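PDB 4AK2: BT_4661 from Bacteroides thetaiotaomicron, which probably binds heparin and heparan sulfate at the cell surface as a SusE-like protein, this chain being its ligand-binding domain. Local coordinates for residues Asp159-Phe164 against Asp259-Thr264; Ser202-Pro205 against Phe209-Thr212. All coordinates share one frame; numbering follows the deposited sequence.

How the contacts relate
Both contacts lie on the same side of the chain, their centres about 10 Å apart, and both touch the same sulfated glucosamine. Contact 1 sets the end of strand 157-161 and the start of strand 163-168, which lie either side of a corner at Arg162 and both pair with strand 241-254, against the loop between strands 241-254 and 268-276. Contact 2 is nested between those segments in sequence, within the loop that runs from helix 187-195 to strand 220-222. Salt bridges from Arg203 NH1 to Asp159 OD2 (3.1 Å) and to Asp259 OD1 (2.8 Å) join the two. Parts distant in sequence thus build one wall of the heparin-binding pocket.

Contact 1 (Asp159-Phe164 against Asp259-Thr264); sequences DYRRDF and DPQAAT. With NA (sodium ion), chain C; SGN (2-deoxy-6-O-sulfo-2-(sulfoamino)-alpha-D-glucopyranose), chain B; IDS (2-O-sulfo-alpha-L-idopyranuronic acid), chain D; IDS (2-O-sulfo-alpha-L-idopyranuronic acid), chain E.
Arg161 NE donates to Gln261 O over 2.8 Å, and around this bond the glycan pocket takes shape where the end of strand 157-161 meets a type I turn, Pro260 to Ala263. The carbonyl oxygen lies in the guanidinium plane, so NE is held while NH1 and NH2 turn to the sugar. Both donate to O3 of the sulfated glucosamine, NH1 at 3.0 Å, and the sulfamate oxygen O1S sits over the centre of one guanidinium face. Gln261, its chain extended beyond CG, reaches the same O1S through NE2 (2.8 Å); an amide suits this place because it adds a neutral donor beside the arginine. On the opposite face of the Arg161 guanidinium lies Arg162 NH2, offset toward the rim. Two arginines can lie this close because the ligand's anionic groups probably offset their charge: Arg162 grips the carboxylate of the iduronate of chain D with two bonds, NE to O6B (2.8 Å), nearly straight at 169°, and NH2 to O6A (2.9 Å). A bend at chi3 (66°) swings its guanidinium into line for that pairing. Farther along, Asp163 OD2 accepts from O3 of the iduronate of chain E, and its backbone O binds a sodium ion together with Ser270.

Behind this first shell, Asp259 OD1 accepts from Gln261 N in an Asx turn, and Pro260 CG packs on Asp159 CB. Water 2 ties Arg162 to the turn, accepting from Arg162 NH1 and donating to both Gln261 O and Ala263 O, each 2.9 Å away.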
ATOM      1  N   ASP A 159      -1.293   6.010  15.159  1.00 12.90           N
ATOM      2  CA  ASP A 159      -2.527   5.223  15.022  1.00 12.64           C
ATOM      3  C   ASP A 159      -3.287   5.564  13.767  1.00 11.83           C
ATOM      4  O   ASP A 159      -3.356   6.749  13.409  1.00 12.84           O
ATOM      5  CB  ASP A 159      -3.417   5.494  16.241  1.00 12.92           C
ATOM      6  CG  ASP A 159      -4.384   4.387  16.575  1.00 13.60           C
ATOM      7  OD1 ASP A 159      -4.058   3.210  16.351  1.00 14.38           O
ATOM      8  OD2 ASP A 159      -5.494   4.682  17.106  1.00 16.65           O
ATOM      9  N   TYR A 160      -3.851   4.561  13.099  1.00 11.10           N
ATOM     10  CA  TYR A 160      -4.788   4.858  12.007  1.00 12.24           C
ATOM     11  C   TYR A 160      -5.907   5.743  12.519  1.00 12.74           C
ATOM     12  O   TYR A 160      -6.332   5.683  13.671  1.00 12.43           O
ATOM     13  CB  TYR A 160      -5.343   3.569  11.431  1.00 13.43           C
ATOM     14  CG  TYR A 160      -4.421   2.847  10.451  1.00 12.06           C
ATOM     15  CD1 TYR A 160      -4.450   3.156   9.102  1.00 13.40           C
ATOM     16  CD2 TYR A 160      -3.533   1.830  10.879  1.00 12.27           C
ATOM     17  CE1 TYR A 160      -3.643   2.510   8.166  1.00 11.84           C
ATOM     18  CE2 TYR A 160      -2.743   1.201   9.967  1.00 12.59           C
ATOM     19  CZ  TYR A 160      -2.783   1.498   8.638  1.00 11.27           C
ATOM     20  OH  TYR A 160      -1.993   0.802   7.739  1.00 12.23           O
ATOM     21  N   ARG A 161      -6.430   6.537  11.576  1.00 12.69           N
ATOM     22  CA  ARG A 161      -7.436   7.597  11.910  1.00 12.34           C
ATOM     23  C   ARG A 161      -8.630   7.708  10.975  1.00 11.69           C
ATOM     24  O   ARG A 161      -9.776   7.818  11.466  1.00 13.38           O
ATOM     25  CB  ARG A 161      -6.763   8.967  12.062  1.00 13.14           C
ATOM     26  CG  ARG A 161      -7.695  10.148  12.424  1.00 14.17           C
ATOM     27  CD  ARG A 161      -8.450   9.887  13.728  1.00 14.59           C
ATOM     28  NE  ARG A 161      -9.313  11.017  14.083  1.00 16.82           N
ATOM     29  CZ  ARG A 161     -10.539  11.198  13.598  1.00 16.61           C
ATOM     30  NH1 ARG A 161     -11.062  10.332  12.717  1.00 17.26           N
ATOM     31  NH2 ARG A 161     -11.226  12.275  13.948  1.00 20.78           N
ATOM     32  N   ARG A 162      -8.388   7.815   9.671  1.00 12.40           N
ATOM     33  CA  ARG A 162      -9.441   8.260   8.729  1.00 12.84           C
ATOM     34  C   ARG A 162      -8.950   7.941   7.327  1.00 13.40           C
ATOM     35  O   ARG A 162      -7.798   7.514   7.146  1.00 13.80           O
ATOM     36  CB  ARG A 162      -9.716   9.777   8.854  1.00 13.90           C
ATOM     37  CG  ARG A 162      -8.528  10.669   8.620  1.00 14.92           C
ATOM     38  CD  ARG A 162      -8.866  12.149   8.439  1.00 13.96           C
ATOM     39  NE  ARG A 162      -9.426  12.782   9.644  1.00 14.67           N
ATOM     40  CZ  ARG A 162      -8.736  13.299  10.655  1.00 15.94           C
ATOM     41  NH1 ARG A 162      -7.401  13.134  10.725  1.00 15.20           N
ATOM     42  NH2 ARG A 162      -9.376  13.925  11.645  1.00 17.56           N
ATOM     43  N   ASP A 163      -9.788   8.177   6.326  1.00 12.74           N
ATOM     44  CA  ASP A 163      -9.432   8.167   4.919  1.00 13.52           C
ATOM     45  C   ASP A 163      -8.863   6.786   4.535  1.00 11.71           C
ATOM     46  O   ASP A 163      -7.717   6.679   4.054  1.00 12.63           O
ATOM     47  CB  ASP A 163      -8.480   9.326   4.569  1.00 14.18           C
ATOM     48  CG  ASP A 163      -9.105  10.705   4.766  1.00 16.53           C
ATOM     49  OD1 ASP A 163     -10.334  10.805   4.779  1.00 21.13           O
ATOM     50  OD2 ASP A 163      -8.316  11.628   4.916  1.00 17.73           O
ATOM     51  N   PHE A 164      -9.688   5.768   4.707  1.00 11.65           N
ATOM     52  CA  PHE A 164      -9.337   4.406   4.353  1.00 11.90           C
ATOM     53  C   PHE A 164      -9.839   4.126   2.948  1.00 12.35           C
ATOM     54  O   PHE A 164     -10.968   4.490   2.585  1.00 13.26           O
ATOM     55  CB  PHE A 164      -9.961   3.418   5.329  1.00 12.71           C
ATOM     56  CG  PHE A 164      -9.559   3.627   6.758  1.00 12.27           C
ATOM     57  CD1 PHE A 164      -8.434   3.006   7.267  1.00 13.12           C
ATOM     58  CD2 PHE A 164     -10.315   4.448   7.607  1.00 12.98           C
ATOM     59  CE1 PHE A 164      -8.065   3.189   8.579  1.00 13.43           C
ATOM     60  CE2 PHE A 164      -9.954   4.643   8.927  1.00 13.21           C
ATOM     61  CZ  PHE A 164      -8.817   4.026   9.421  1.00 13.21           C
ATOM     62  N   ASP A 259      -2.746   9.505  22.932  1.00 17.88           N
ATOM     63  CA  ASP A 259      -3.551   9.034  21.801  1.00 16.11           C
ATOM     64  C   ASP A 259      -3.614  10.157  20.755  1.00 15.61           C
ATOM     65  O   ASP A 259      -4.035  11.270  21.068  1.00 17.89           O
ATOM     66  CB  ASP A 259      -4.948   8.682  22.326  1.00 17.85           C
ATOM     67  CG  ASP A 259      -5.902   8.207  21.260  1.00 15.34           C
ATOM     68  OD1 ASP A 259      -5.652   8.394  20.049  1.00 16.64           O
ATOM     69  OD2 ASP A 259      -6.957   7.679  21.659  1.00 18.43           O
ATOM     70  N   PRO A 260      -3.211   9.873  19.507  1.00 15.08           N
ATOM     71  CA  PRO A 260      -3.115  10.930  18.487  1.00 15.84           C
ATOM     72  C   PRO A 260      -4.391  11.176  17.683  1.00 14.49           C
ATOM     73  O   PRO A 260      -4.346  11.789  16.601  1.00 15.81           O
ATOM     74  CB  PRO A 260      -1.997  10.387  17.577  1.00 16.24           C
ATOM     75  CG  PRO A 260      -2.240   8.895  17.589  1.00 15.01           C
ATOM     76  CD  PRO A 260      -2.627   8.605  19.040  1.00 15.35           C
ATOM     77  N   GLN A 261      -5.531  10.743  18.229  1.00 14.35           N
ATOM     78  CA  GLN A 261      -6.817  10.871  17.562  1.00 14.97           C
ATOM     79  C   GLN A 261      -7.053  12.245  16.962  1.00 16.04           C
ATOM     80  O   GLN A 261      -7.542  12.348  15.827  1.00 17.48           O
ATOM     81  CB  GLN A 261      -7.953  10.536  18.536  1.00 17.79           C
ATOM     82  CG  GLN A 261      -9.314  10.359  17.887  1.00 17.97           C
ATOM     83  CD  GLN A 261     -10.401  10.008  18.898  1.00 25.52           C
ATOM     84  OE1 GLN A 261     -10.338  10.387  20.090  1.00 29.95           O
ATOM     85  NE2 GLN A 261     -11.400   9.249  18.434  1.00 26.12           N
ATOM     86  N   ALA A 262      -6.733  13.280  17.740  1.00 18.10           N
ATOM     87  CA  ALA A 262      -7.089  14.676  17.415  1.00 17.62           C
ATOM     88  C   ALA A 262      -5.869  15.441  16.858  1.00 17.85           C
ATOM     89  O   ALA A 262      -5.842  16.660  16.819  1.00 19.64           O
ATOM     90  CB  ALA A 262      -7.747  15.396  18.611  1.00 19.71           C
ATOM     91  N   ALA A 263      -4.850  14.716  16.403  1.00 17.30           N
ATOM     92  CA  ALA A 263      -3.696  15.365  15.823  1.00 16.43           C
ATOM     93  C   ALA A 263      -4.111  16.377  14.756  1.00 16.37           C
ATOM     94  O   ALA A 263      -5.007  16.117  13.937  1.00 17.53           O
ATOM     95  CB  ALA A 263      -2.780  14.320  15.205  1.00 17.64           C
ATOM     96  N   THR A 264      -3.449  17.524  14.751  1.00 17.62           N
ATOM     97  CA  THR A 264      -3.756  18.532  13.766  1.00 18.30           C
ATOM     98  C   THR A 264      -3.144  18.188  12.409  1.00 19.16           C
ATOM     99  O   THR A 264      -2.399  17.170  12.276  1.00 17.38           O
ATOM    100  CB  THR A 264      -3.348  19.938  14.296  1.00 19.37           C
ATOM    101  OG1 THR A 264      -1.938  19.925  14.585  1.00 19.98           O
ATOM    102  CG2 THR A 264      -4.132  20.272  15.582  1.00 22.79           C
TER
HETATM  103 NA    NA C1715      -5.283   7.968   3.281  1.00 29.67          NA
HETATM  104  C1  SGN B   1     -16.014   9.017  13.743  1.00 19.32           C
HETATM  105  C2  SGN B   1     -14.685   9.635  13.297  1.00 17.91           C
HETATM  106  C3  SGN B   1     -14.969  11.006  12.671  1.00 18.01           C
HETATM  107  C4  SGN B   1     -16.015  10.894  11.576  1.00 17.96           C
HETATM  108  C5  SGN B   1     -17.303  10.243  12.091  1.00 19.14           C
HETATM  109  C6  SGN B   1     -18.245   9.944  10.920  1.00 21.59           C
HETATM  110  N2  SGN B   1     -13.776   9.709  14.434  1.00 19.63           N
HETATM  111  O1  SGN B   1     -16.553   9.730  14.853  1.00 22.45           O
HETATM  112  O3  SGN B   1     -13.738  11.477  12.123  1.00 21.65           O
HETATM  113  O4  SGN B   1     -16.431  12.214  11.190  1.00 17.90           O
HETATM  114  O5  SGN B   1     -16.932   8.983  12.652  1.00 19.25           O
HETATM  115  O6  SGN B   1     -19.453   9.385  11.399  1.00 28.25           O
HETATM  116  S1  SGN B   1     -12.922   8.468  14.955  1.00 19.39           S
HETATM  117  O1S SGN B   1     -11.797   8.995  15.696  1.00 20.90           O
HETATM  118  O2S SGN B   1     -13.694   7.547  15.748  1.00 21.99           O
HETATM  119  O3S SGN B   1     -12.430   7.721  13.671  1.00 19.43           O
HETATM  120  S2  SGN B   1     -20.492   8.843  10.400  1.00 44.10           S
HETATM  121  O4S SGN B   1     -21.053   9.961   9.643  1.00 51.65           O
HETATM  122  O5S SGN B   1     -21.660   8.154  11.327  1.00 68.35           O
HETATM  123  O6S SGN B   1     -19.846   7.791   9.602  1.00 41.79           O
HETATM  124  C1  IDS D   2     -16.145  12.574   9.828  1.00 19.77           C
HETATM  125  C2  IDS D   2     -16.979  13.819   9.481  1.00 19.03           C
HETATM  126  C3  IDS D   2     -16.449  15.108  10.126  1.00 18.46           C
HETATM  127  C4  IDS D   2     -14.930  15.263  10.004  1.00 17.46           C
HETATM  128  C5  IDS D   2     -14.259  13.962  10.470  1.00 16.76           C
HETATM  129  C6  IDS D   2     -12.755  13.945  10.391  1.00 18.26           C
HETATM  130  O2  IDS D   2     -16.983  13.984   8.056  1.00 19.73           O
HETATM  131  O3  IDS D   2     -16.818  15.171  11.505  1.00 20.89           O
HETATM  132  O4  IDS D   2     -14.555  15.522   8.646  1.00 17.56           O
HETATM  133  O5  IDS D   2     -14.758  12.871   9.672  1.00 18.83           O
HETATM  134  O6A IDS D   2     -12.088  14.725  11.106  1.00 19.29           O
HETATM  135  O6B IDS D   2     -12.245  13.139   9.572  1.00 20.09           O
HETATM  136  S   IDS D   2     -18.046  13.276   7.140  1.00 21.94           S
HETATM  137  O1S IDS D   2     -17.688  13.491   5.735  1.00 24.26           O
HETATM  138  O2S IDS D   2     -18.032  11.845   7.508  1.00 28.76           O
HETATM  139  O3S IDS D   2     -19.299  13.928   7.532  1.00 27.25           O
HETATM  140  C1  IDS E   4      -9.973  16.804   5.575  1.00 17.87           C
HETATM  141  C2  IDS E   4      -8.783  15.880   5.546  1.00 18.09           C
HETATM  142  C3  IDS E   4      -8.819  14.816   4.418  1.00 17.47           C
HETATM  143  C4  IDS E   4      -9.232  15.425   3.086  1.00 19.79           C
HETATM  144  C5  IDS E   4     -10.538  16.197   3.317  1.00 19.18           C
HETATM  145  C6  IDS E   4     -11.129  16.702   2.038  1.00 20.61           C
HETATM  146  O2  IDS E   4      -7.600  16.693   5.520  1.00 19.29           O
HETATM  147  O3  IDS E   4      -9.755  13.794   4.787  1.00 20.23           O
HETATM  148  O4  IDS E   4      -8.171  16.290   2.662  1.00 20.99           O
HETATM  149  O5  IDS E   4     -10.298  17.243   4.264  1.00 18.57           O
HETATM  150  O6A IDS E   4     -11.404  15.846   1.168  1.00 24.10           O
HETATM  151  O6B IDS E   4     -11.324  17.921   1.883  1.00 21.45           O
HETATM  152  S   IDS E   4      -6.241  16.164   5.991  1.00 19.68           S
HETATM  153  O1S IDS E   4      -5.507  17.381   6.363  1.00 24.21           O
HETATM  154  O2S IDS E   4      -6.506  15.266   7.120  1.00 17.88           O
HETATM  155  O3S IDS E   4      -5.637  15.445   4.830  1.00 21.35           O
HETATM  156  O   HOH W   1     -10.318  14.162  15.674  1.00 35.81           O
HETATM  157  O   HOH W   2      -6.788  13.908  13.497  1.00 18.70           O
HETATM  158  O   HOH W   3      -4.572   8.775   0.949  1.00 34.40           O

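Contact 2 (Ser202-Pro205 against Phe209-Thr212); sequences SRKP and FENT. With SGN (2-deoxy-6-O-sulfo-2-(sulfoamino)-alpha-D-glucopyranose), chain B.
Arg203 and Glu210 form a salt bridge in which NH2 meets OE2 at 2.8 Å. The carboxylate oxygen lies at the edge of the guanidinium, near its plane, and is approached on its anti side; the two flat groups are turned 61° apart, so only OE2 takes part, with a weak second bond from NE at 3.3 Å. Glu210 folds back at chi2 (-78°), which brings OE2 to the edge of the Arg203 guanidinium. On the other side of the guanidinium, NH1 is taken by Asp259 and by Asp159, itself held by Ser207, so three acids surround a single buried cation and probably hold it charged and fixed in rotation. With the guanidinium gone, as in an alanine at this position, three carboxylates would probably lose their shared counterion and a gap open beside Phe209.

The second polar link is from Asn211 ND2 to Lys204 O (2.8 Å). The donor comes nearly head-on to the carbonyl, whose oxygen lies in the amide plane; ND2 also reaches Ser207 O, and OD1 bonds to Tyr195 OH. Packing fills in between: Lys204 CG rests on Glu210 CG at 3.8 Å, while the long lysine chain runs past the glutamate with NZ 5.1 Å from OE1. Phe209 and Arg203 cross obliquely and meet through Phe209 CB, which sits 3.9 Å from Arg203 NH2.

Ser202 OG accepts from Lys204 N in an ST turn. Just beside it, Arg203 N donates to O3S of the sulfated glucosamine at 2.7 Å: a backbone amide in a side-chain-braced loop receives a sulfamate oxygen, making this turn part of the heparin-binding pocket.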
ATOM      1  N   SER A 202     -15.353   5.036  11.265  1.00 16.78           N
ATOM      2  CA  SER A 202     -14.421   5.400  12.351  1.00 16.52           C
ATOM      3  C   SER A 202     -13.068   4.678  12.228  1.00 14.42           C
ATOM      4  O   SER A 202     -12.903   3.701  11.450  1.00 15.11           O
ATOM      5  CB  SER A 202     -15.036   5.108  13.723  1.00 17.93           C
ATOM      6  OG  SER A 202     -15.023   3.703  13.975  1.00 17.26           O
ATOM      7  N   ARG A 203     -12.102   5.098  13.039  1.00 15.13           N
ATOM      8  CA  ARG A 203     -10.802   4.434  13.050  1.00 13.73           C
ATOM      9  C   ARG A 203     -10.863   3.093  13.772  1.00 14.09           C
ATOM     10  O   ARG A 203      -9.898   2.326  13.706  1.00 13.82           O
ATOM     11  CB  ARG A 203      -9.784   5.321  13.756  1.00 13.69           C
ATOM     12  CG  ARG A 203     -10.015   5.466  15.254  1.00 15.19           C
ATOM     13  CD  ARG A 203      -8.921   6.227  15.964  1.00 15.81           C
ATOM     14  NE  ARG A 203      -9.230   6.354  17.386  1.00 14.88           N
ATOM     15  CZ  ARG A 203      -8.382   6.799  18.302  1.00 14.59           C
ATOM     16  NH1 ARG A 203      -7.128   7.134  17.977  1.00 14.68           N
ATOM     17  NH2 ARG A 203      -8.777   6.875  19.566  1.00 16.00           N
ATOM     18  N   LYS A 204     -11.980   2.768  14.430  1.00 13.15           N
ATOM     19  CA  LYS A 204     -11.951   1.690  15.442  1.00 14.70           C
ATOM     20  C   LYS A 204     -11.395   0.337  14.962  1.00 14.41           C
ATOM     21  O   LYS A 204     -10.557  -0.257  15.687  1.00 14.05           O
ATOM     22  CB  LYS A 204     -13.298   1.544  16.125  1.00 16.04           C
ATOM     23  CG  LYS A 204     -13.670   2.765  16.963  1.00 20.04           C
ATOM     24  CD  LYS A 204     -15.110   2.722  17.435  1.00 23.83           C
ATOM     25  CE  LYS A 204     -15.486   3.998  18.189  1.00 30.18           C
ATOM     26  NZ  LYS A 204     -16.942   3.947  18.409  1.00 34.23           N
ATOM     27  N   PRO A 205     -11.801  -0.148  13.765  1.00 13.23           N
ATOM     28  CA  PRO A 205     -11.304  -1.485  13.371  1.00 14.27           C
ATOM     29  C   PRO A 205      -9.801  -1.566  13.129  1.00 13.26           C
ATOM     30  O   PRO A 205      -9.258  -2.675  13.067  1.00 13.19           O
ATOM     31  CB  PRO A 205     -12.072  -1.767  12.061  1.00 14.55           C
ATOM     32  CG  PRO A 205     -13.344  -0.918  12.175  1.00 15.32           C
ATOM     33  CD  PRO A 205     -12.807   0.363  12.790  1.00 14.37           C
ATOM     34  N   PHE A 209      -5.582   2.322  19.938  1.00 13.90           N
ATOM     35  CA  PHE A 209      -6.180   2.997  21.092  1.00 14.74           C
ATOM     36  C   PHE A 209      -7.628   2.587  21.369  1.00 15.29           C
ATOM     37  O   PHE A 209      -8.060   2.634  22.530  1.00 18.34           O
ATOM     38  CB  PHE A 209      -5.997   4.513  20.964  1.00 15.38           C
ATOM     39  CG  PHE A 209      -4.566   4.907  21.154  1.00 15.70           C
ATOM     40  CD1 PHE A 209      -4.039   5.014  22.432  1.00 17.01           C
ATOM     41  CD2 PHE A 209      -3.719   5.079  20.049  1.00 16.23           C
ATOM     42  CE1 PHE A 209      -2.683   5.284  22.592  1.00 17.23           C
ATOM     43  CE2 PHE A 209      -2.370   5.351  20.212  1.00 18.11           C
ATOM     44  CZ  PHE A 209      -1.862   5.479  21.486  1.00 19.58           C
ATOM     45  N   GLU A 210      -8.312   2.075  20.347  1.00 14.66           N
ATOM     46  CA  GLU A 210      -9.698   1.604  20.498  1.00 16.13           C
ATOM     47  C   GLU A 210      -9.805   0.110  20.783  1.00 15.61           C
ATOM     48  O   GLU A 210     -10.913  -0.404  20.920  1.00 17.69           O
ATOM     49  CB  GLU A 210     -10.531   1.974  19.258  1.00 17.02           C
ATOM     50  CG  GLU A 210     -10.495   3.447  18.954  1.00 20.98           C
ATOM     51  CD  GLU A 210     -11.401   4.256  19.855  1.00 23.82           C
ATOM     52  OE1 GLU A 210     -12.312   3.705  20.480  1.00 25.69           O
ATOM     53  OE2 GLU A 210     -11.160   5.457  19.961  1.00 35.91           O
ATOM     54  N   ASN A 211      -8.652  -0.587  20.878  1.00 14.29           N
ATOM     55  CA  ASN A 211      -8.613  -2.038  21.042  1.00 15.02           C
ATOM     56  C   ASN A 211      -7.576  -2.479  22.068  1.00 15.03           C
ATOM     57  O   ASN A 211      -7.125  -3.614  21.990  1.00 15.67           O
ATOM     58  CB  ASN A 211      -8.365  -2.728  19.705  1.00 15.54           C
ATOM     59  CG  ASN A 211      -9.552  -2.608  18.767  1.00 15.34           C
ATOM     60  OD1 ASN A 211     -10.558  -3.292  18.948  1.00 18.31           O
ATOM     61  ND2 ASN A 211      -9.433  -1.742  17.760  1.00 14.87           N
ATOM     62  N   THR A 212      -7.224  -1.615  23.026  1.00 15.40           N
ATOM     63  CA  THR A 212      -6.087  -1.879  23.877  1.00 15.96           C
ATOM     64  C   THR A 212      -6.248  -3.175  24.654  1.00 16.00           C
ATOM     65  O   THR A 212      -5.248  -3.811  24.942  1.00 19.01           O
ATOM     66  CB  THR A 212      -5.834  -0.753  24.868  1.00 17.62           C
ATOM     67  OG1 THR A 212      -6.997  -0.564  25.677  1.00 20.24           O
ATOM     68  CG2 THR A 212      -5.507   0.565  24.173  1.00 19.45           C
TER
HETATM   69  C1  SGN B   1     -16.014   9.017  13.743  1.00 19.32           C
HETATM   70  C2  SGN B   1     -14.685   9.635  13.297  1.00 17.91           C
HETATM   71  C3  SGN B   1     -14.969  11.006  12.671  1.00 18.01           C
HETATM   72  C4  SGN B   1     -16.015  10.894  11.576  1.00 17.96           C
HETATM   73  C5  SGN B   1     -17.303  10.243  12.091  1.00 19.14           C
HETATM   74  C6  SGN B   1     -18.245   9.944  10.920  1.00 21.59           C
HETATM   75  N2  SGN B   1     -13.776   9.709  14.434  1.00 19.63           N
HETATM   76  O1  SGN B   1     -16.553   9.730  14.853  1.00 22.45           O
HETATM   77  O3  SGN B   1     -13.738  11.477  12.123  1.00 21.65           O
HETATM   78  O4  SGN B   1     -16.431  12.214  11.190  1.00 17.90           O
HETATM   79  O5  SGN B   1     -16.932   8.983  12.652  1.00 19.25           O
HETATM   80  O6  SGN B   1     -19.453   9.385  11.399  1.00 28.25           O
HETATM   81  S1  SGN B   1     -12.922   8.468  14.955  1.00 19.39           S
HETATM   82  O1S SGN B   1     -11.797   8.995  15.696  1.00 20.90           O
HETATM   83  O2S SGN B   1     -13.694   7.547  15.748  1.00 21.99           O
HETATM   84  O3S SGN B   1     -12.430   7.721  13.671  1.00 19.43           O
HETATM   85  S2  SGN B   1     -20.492   8.843  10.400  1.00 44.10           S
HETATM   86  O4S SGN B   1     -21.053   9.961   9.643  1.00 51.65           O
HETATM   87  O5S SGN B   1     -21.660   8.154  11.327  1.00 68.35           O
HETATM   88  O6S SGN B   1     -19.846   7.791   9.602  1.00 41.79           O